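Local coordinates for DNA ligase D 3'-phosphoesterase domain-containing protein (PDB 5DMP) that probably removes blocking groups from the 3' ends of DNA strands as the phosphoesterase of archaeal non-homologous end-joining repair, at residues A[77-89]-A[103-115]. Numbering follows the deposited sequence.
Sequences WDIGTYRNLREEK and QGKIEVFLEGKKL
Lys-114 runs extended across one face of the Trp-77 indole: its CD sits over the six-membered ring, and NZ lies over the face of the five-membered ring, 3.2 Å from the centroid, a cation-pi contact. Lys-114 NZ donates to Trp-77 O (2.8 Å) in the carbonyl plane, and it also bonds Asp-154 O and Ala-152 O. With CG anti to the backbone N (chi1 -166°), Asp-78 turns its carboxylate to the consecutive backbone N-H groups of Lys-113, Lys-114 and Leu-115, the Lys-114 bonds being weak. Asp-78 OD1 takes Lys-113 N through its syn lone pair, and Asp-78 OD2 takes Leu-115 N at 2.9 Å from above the carboxylate plane while also bonding Tyr-6 OH. Gly-80 makes a close CA-H...O contact with Glu-111 O. Antiparallel pairing follows, Thr-81 with Glu-111 and Arg-83 with Phe-109 being the hydrogen-bonded pairs. Glu-111 divides its carboxylate between two partners, and Thr-81 OG1 donates to Glu-111 OE1 at 2.6 Å. On the other face of the sheet Tyr-82 CD1 meets Val-108 CG1 at 3.5 Å. Arg-83 NE forms a salt bridge with Glu-111 OE2 at 3.2 Å. Bent at chi3 (-97°), Arg-83 lays its guanidinium on Phe-109, planes 17° apart, with NH2 over the ring centre. Beyond the strand, Arg-86 grips Gln-103 OE1 end-on with NH1 (2.7 Å) and NH2, guanidinium and amide nearly coplanar, and NH1 also reaches Lys-105 O (2.8 Å). A leucine at Arg-86 would probably leave Gln-103 OE1 and Lys-105 O without these donors and free the glutamine amide to turn. Strand 72-84 pairs antiparallel with both 5-12 and 105-111, 118-123 flanks 105-111 beyond, and Ile-97 of helix 97-103 packs on Tyr-82 and Val-108.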
loop_
_atom_site.group_PDB
_atom_site.type_symbol
_atom_site.label_atom_id
_atom_site.label_comp_id
_atom_site.label_asym_id
_atom_site.label_seq_id
_atom_site.Cartn_x
_atom_site.Cartn_y
_atom_site.Cartn_z
ATOM N N TRP A 77 -8.634 -0.252 -4.200
ATOM C CA TRP A 77 -8.408 -1.669 -4.339
ATOM C C TRP A 77 -8.449 -2.402 -2.988
ATOM O O TRP A 77 -8.894 -3.545 -2.923
ATOM C CB TRP A 77 -7.091 -1.897 -5.176
ATOM C CG TRP A 77 -6.780 -3.371 -5.447
ATOM C CD1 TRP A 77 -7.137 -4.115 -6.570
ATOM C CD2 TRP A 77 -6.015 -4.272 -4.585
ATOM N NE1 TRP A 77 -6.599 -5.426 -6.444
ATOM C CE2 TRP A 77 -5.965 -5.542 -5.232
ATOM C CE3 TRP A 77 -5.405 -4.123 -3.325
ATOM C CZ2 TRP A 77 -5.290 -6.652 -4.656
ATOM C CZ3 TRP A 77 -4.722 -5.220 -2.737
ATOM C CH2 TRP A 77 -4.697 -6.488 -3.432
ATOM N N ASP A 78 -7.971 -1.782 -1.880
ATOM C CA ASP A 78 -8.159 -2.350 -0.572
ATOM C C ASP A 78 -8.134 -1.181 0.397
ATOM O O ASP A 78 -7.563 -0.129 0.077
ATOM C CB ASP A 78 -6.997 -3.306 -0.169
ATOM C CG ASP A 78 -7.341 -4.158 1.032
ATOM O OD1 ASP A 78 -8.547 -4.256 1.404
ATOM O OD2 ASP A 78 -6.439 -4.794 1.697
ATOM N N ILE A 79 -8.809 -1.310 1.519
ATOM C CA ILE A 79 -8.831 -0.201 2.487
ATOM C C ILE A 79 -9.082 -0.813 3.885
ATOM O O ILE A 79 -9.647 -1.920 4.056
ATOM C CB ILE A 79 -9.913 0.858 2.105
ATOM C CG1 ILE A 79 -9.665 2.180 2.868
ATOM C CG2 ILE A 79 -11.324 0.251 2.395
ATOM C CD1 ILE A 79 -10.420 3.371 2.258
ATOM N N GLY A 80 -8.610 -0.133 4.907
ATOM C CA GLY A 80 -8.858 -0.556 6.282
ATOM C C GLY A 80 -7.981 0.330 7.158
ATOM O O GLY A 80 -7.868 1.535 6.944
ATOM N N THR A 81 -7.384 -0.286 8.150
ATOM C CA THR A 81 -6.549 0.418 9.100
ATOM C C THR A 81 -5.273 -0.407 9.274
ATOM O O THR A 81 -5.114 -1.444 8.584
ATOM C CB THR A 81 -7.274 0.537 10.493
ATOM O OG1 THR A 81 -7.621 -0.759 10.985
ATOM C CG2 THR A 81 -8.601 1.364 10.361
ATOM N N TYR A 82 -4.351 0.033 10.127
ATOM C CA TYR A 82 -3.171 -0.792 10.401
ATOM C C TYR A 82 -2.728 -0.558 11.821
ATOM O O TYR A 82 -3.148 0.428 12.443
ATOM C CB TYR A 82 -2.028 -0.404 9.401
ATOM C CG TYR A 82 -1.422 0.959 9.649
ATOM C CD1 TYR A 82 -0.306 1.094 10.484
ATOM C CD2 TYR A 82 -1.940 2.114 9.006
ATOM C CE1 TYR A 82 0.295 2.328 10.693
ATOM C CE2 TYR A 82 -1.362 3.369 9.239
ATOM C CZ TYR A 82 -0.284 3.476 10.061
ATOM O OH TYR A 82 0.261 4.703 10.262
ATOM N N ARG A 83 -1.878 -1.440 12.326
ATOM C CA ARG A 83 -1.319 -1.306 13.660
ATOM C C ARG A 83 0.194 -1.287 13.482
ATOM O O ARG A 83 0.768 -2.020 12.658
ATOM C CB ARG A 83 -1.675 -2.533 14.574
ATOM C CG ARG A 83 -3.155 -2.733 14.790
ATOM C CD ARG A 83 -3.401 -3.881 15.774
ATOM N NE ARG A 83 -3.686 -5.190 15.131
ATOM C CZ ARG A 83 -2.819 -6.151 15.181
ATOM N NH1 ARG A 83 -1.616 -5.922 15.761
ATOM N NH2 ARG A 83 -3.139 -7.355 14.693
ATOM N N ASN A 84 0.860 -0.469 14.293
ATOM C CA ASN A 84 2.307 -0.354 14.162
ATOM C C ASN A 84 2.946 -1.456 15.047
ATOM O O ASN A 84 2.893 -1.352 16.281
ATOM C CB ASN A 84 2.719 1.012 14.708
ATOM C CG ASN A 84 4.232 1.150 14.795
ATOM O OD1 ASN A 84 4.993 0.311 14.273
ATOM N ND2 ASN A 84 4.668 2.229 15.414
ATOM N N LEU A 85 3.569 -2.477 14.433
ATOM C CA LEU A 85 4.146 -3.585 15.203
ATOM C C LEU A 85 5.362 -3.117 16.016
ATOM O O LEU A 85 5.730 -3.779 17.006
ATOM C CB LEU A 85 4.541 -4.743 14.269
ATOM C CG LEU A 85 3.281 -5.419 13.680
ATOM C CD1 LEU A 85 3.664 -6.425 12.639
ATOM C CD2 LEU A 85 2.457 -6.049 14.783
ATOM N N ARG A 86 5.993 -2.025 15.585
ATOM C CA ARG A 86 7.220 -1.555 16.275
ATOM C C ARG A 86 6.989 -0.875 17.621
ATOM O O ARG A 86 7.965 -0.532 18.298
ATOM C CB ARG A 86 8.129 -0.736 15.342
ATOM C CG ARG A 86 8.624 -1.610 14.184
ATOM C CD ARG A 86 9.648 -0.940 13.319
ATOM N NE ARG A 86 10.916 -0.917 14.061
ATOM C CZ ARG A 86 11.937 -0.085 13.839
ATOM N NH1 ARG A 86 11.905 0.820 12.862
ATOM N NH2 ARG A 86 13.040 -0.198 14.610
ATOM N N GLU A 87 5.725 -0.680 18.001
ATOM C CA GLU A 87 5.328 -0.312 19.397
ATOM C C GLU A 87 5.271 -1.481 20.338
ATOM O O GLU A 87 5.268 -1.295 21.581
ATOM C CB GLU A 87 3.962 0.365 19.435
ATOM C CG GLU A 87 3.940 1.770 18.871
ATOM C CD GLU A 87 4.570 2.852 19.791
ATOM O OE1 GLU A 87 4.328 4.050 19.514
ATOM O OE2 GLU A 87 5.303 2.553 20.773
ATOM N N GLU A 88 5.246 -2.689 19.773
ATOM C CA GLU A 88 5.182 -3.925 20.592
ATOM C C GLU A 88 6.484 -4.523 20.975
ATOM O O GLU A 88 6.774 -5.690 20.694
ATOM C CB GLU A 88 4.302 -4.924 19.899
ATOM C CG GLU A 88 2.954 -4.285 19.573
ATOM C CD GLU A 88 1.901 -5.341 19.294
ATOM O OE1 GLU A 88 1.934 -6.414 19.977
ATOM O OE2 GLU A 88 1.074 -5.117 18.381
ATOM N N LYS A 89 7.295 -3.729 21.672
ATOM C CA LYS A 89 8.691 -4.102 21.861
ATOM C C LYS A 89 9.086 -3.783 23.289
ATOM O O LYS A 89 8.408 -3.000 23.938
ATOM C CB LYS A 89 9.578 -3.310 20.891
ATOM C CG LYS A 89 9.186 -3.435 19.427
ATOM C CD LYS A 89 9.885 -4.597 18.778
ATOM C CE LYS A 89 9.344 -4.712 17.371
ATOM N NZ LYS A 89 9.350 -6.129 16.925
ATOM N N GLN A 103 13.361 6.347 10.293
ATOM C CA GLN A 103 14.439 5.361 10.247
ATOM C C GLN A 103 14.478 4.467 8.980
ATOM O O GLN A 103 15.464 3.763 8.746
ATOM C CB GLN A 103 14.428 4.507 11.521
ATOM C CG GLN A 103 15.491 3.398 11.590
ATOM C CD GLN A 103 15.386 2.539 12.859
ATOM O OE1 GLN A 103 14.419 1.817 13.044
ATOM N NE2 GLN A 103 16.386 2.636 13.743
ATOM N N GLY A 104 13.429 4.476 8.155
ATOM C CA GLY A 104 13.416 3.635 6.928
ATOM C C GLY A 104 13.098 2.161 7.223
ATOM O O GLY A 104 13.492 1.264 6.449
ATOM N N LYS A 105 12.398 1.906 8.340
ATOM C CA LYS A 105 11.985 0.542 8.676
ATOM C C LYS A 105 10.594 0.531 9.296
ATOM O O LYS A 105 10.395 0.849 10.479
ATOM C CB LYS A 105 13.020 -0.132 9.625
ATOM C CG LYS A 105 12.629 -1.541 10.082
ATOM C CD LYS A 105 13.828 -2.076 10.881
ATOM C CE LYS A 105 13.525 -3.384 11.555
ATOM N NZ LYS A 105 14.773 -3.757 12.286
ATOM N N ILE A 106 9.599 0.176 8.479
ATOM C CA ILE A 106 8.231 0.207 8.962
ATOM C C ILE A 106 7.745 -1.252 8.983
ATOM O O ILE A 106 7.891 -1.980 7.967
ATOM C CB ILE A 106 7.344 1.015 7.948
ATOM C CG1 ILE A 106 7.735 2.528 7.944
ATOM C CG2 ILE A 106 5.843 0.820 8.232
ATOM C CD1 ILE A 106 7.151 3.319 6.744
ATOM N N GLU A 107 7.220 -1.666 10.127
ATOM C CA GLU A 107 6.573 -3.016 10.244
ATOM C C GLU A 107 5.193 -2.845 10.795
ATOM O O GLU A 107 5.040 -2.356 11.932
ATOM C CB GLU A 107 7.411 -3.922 11.172
ATOM C CG GLU A 107 8.823 -4.042 10.584
ATOM C CD GLU A 107 9.837 -4.777 11.472
ATOM O OE1 GLU A 107 9.677 -4.774 12.713
ATOM O OE2 GLU A 107 10.780 -5.405 10.906
ATOM N N VAL A 108 4.169 -3.239 10.001
ATOM C CA VAL A 108 2.786 -2.961 10.388
ATOM C C VAL A 108 1.915 -4.210 10.170
ATOM O O VAL A 108 2.257 -5.103 9.325
ATOM C CB VAL A 108 2.208 -1.809 9.519
ATOM C CG1 VAL A 108 2.818 -0.451 10.012
ATOM C CG2 VAL A 108 2.420 -2.010 7.984
ATOM N N PHE A 109 0.820 -4.273 10.910
ATOM C CA PHE A 109 -0.151 -5.302 10.679
ATOM C C PHE A 109 -1.279 -4.618 9.879
ATOM O O PHE A 109 -1.946 -3.718 10.411
ATOM C CB PHE A 109 -0.716 -5.814 11.988
ATOM C CG PHE A 109 -1.546 -7.069 11.786
ATOM C CD1 PHE A 109 -2.892 -6.956 11.354
ATOM C CD2 PHE A 109 -0.963 -8.353 11.948
ATOM C CE1 PHE A 109 -3.669 -8.110 11.110
ATOM C CE2 PHE A 109 -1.743 -9.498 11.750
ATOM C CZ PHE A 109 -3.067 -9.383 11.283
ATOM N N LEU A 110 -1.458 -5.006 8.618
ATOM C CA LEU A 110 -2.481 -4.328 7.805
ATOM C C LEU A 110 -3.834 -5.034 8.108
ATOM O O LEU A 110 -3.938 -6.281 8.091
ATOM C CB LEU A 110 -2.182 -4.501 6.319
ATOM C CG LEU A 110 -0.867 -3.836 5.869
ATOM C CD1 LEU A 110 -0.672 -4.070 4.363
ATOM C CD2 LEU A 110 -0.784 -2.332 6.259
ATOM N N GLU A 111 -4.864 -4.233 8.351
ATOM C CA GLU A 111 -6.225 -4.748 8.563
ATOM C C GLU A 111 -7.104 -4.292 7.401
ATOM O O GLU A 111 -7.906 -3.324 7.484
ATOM C CB GLU A 111 -6.765 -4.169 9.879
ATOM C CG GLU A 111 -5.867 -4.553 11.066
ATOM C CD GLU A 111 -6.044 -3.668 12.298
ATOM O OE1 GLU A 111 -6.026 -2.394 12.202
ATOM O OE2 GLU A 111 -6.163 -4.244 13.398
ATOM N N GLY A 112 -6.951 -4.974 6.295
ATOM C CA GLY A 112 -7.704 -4.667 5.110
ATOM C C GLY A 112 -8.778 -5.734 4.827
ATOM O O GLY A 112 -8.993 -6.686 5.647
ATOM N N LYS A 113 -9.399 -5.638 3.659
ATOM C CA LYS A 113 -10.293 -6.677 3.176
ATOM C C LYS A 113 -9.515 -7.666 2.327
ATOM O O LYS A 113 -9.891 -8.851 2.270
ATOM C CB LYS A 113 -11.452 -6.103 2.350
ATOM C CG LYS A 113 -12.219 -4.995 3.079
ATOM C CD LYS A 113 -13.097 -5.524 4.212
ATOM C CE LYS A 113 -14.574 -5.478 3.821
ATOM N NZ LYS A 113 -15.310 -6.487 4.626
ATOM N N LYS A 114 -8.447 -7.219 1.671
ATOM C CA LYS A 114 -7.683 -8.127 0.828
ATOM C C LYS A 114 -6.372 -8.549 1.487
ATOM O O LYS A 114 -5.948 -9.731 1.386
ATOM C CB LYS A 114 -7.432 -7.589 -0.573
ATOM C CG LYS A 114 -8.768 -7.325 -1.365
ATOM C CD LYS A 114 -8.454 -6.754 -2.727
ATOM C CE LYS A 114 -9.763 -6.385 -3.491
ATOM N NZ LYS A 114 -9.420 -5.637 -4.734
ATOM N N LEU A 115 -5.699 -7.589 2.106
ATOM C CA LEU A 115 -4.458 -7.837 2.856
ATOM C C LEU A 115 -4.739 -7.794 4.326
ATOM O O LEU A 115 -5.367 -6.843 4.837
ATOM C CB LEU A 115 -3.407 -6.757 2.504
ATOM C CG LEU A 115 -2.891 -6.540 1.095
ATOM C CD1 LEU A 115 -1.641 -5.673 1.201
ATOM C CD2 LEU A 115 -2.558 -7.936 0.483
HETATM O O HOH W 1 -9.917 -2.055 9.457
HETATM O O HOH W 2 6.782 0.469 11.971
HETATM O O HOH W 3 8.083 -6.979 14.022
HETATM O O HOH W 4 7.618 -5.539 14.976
#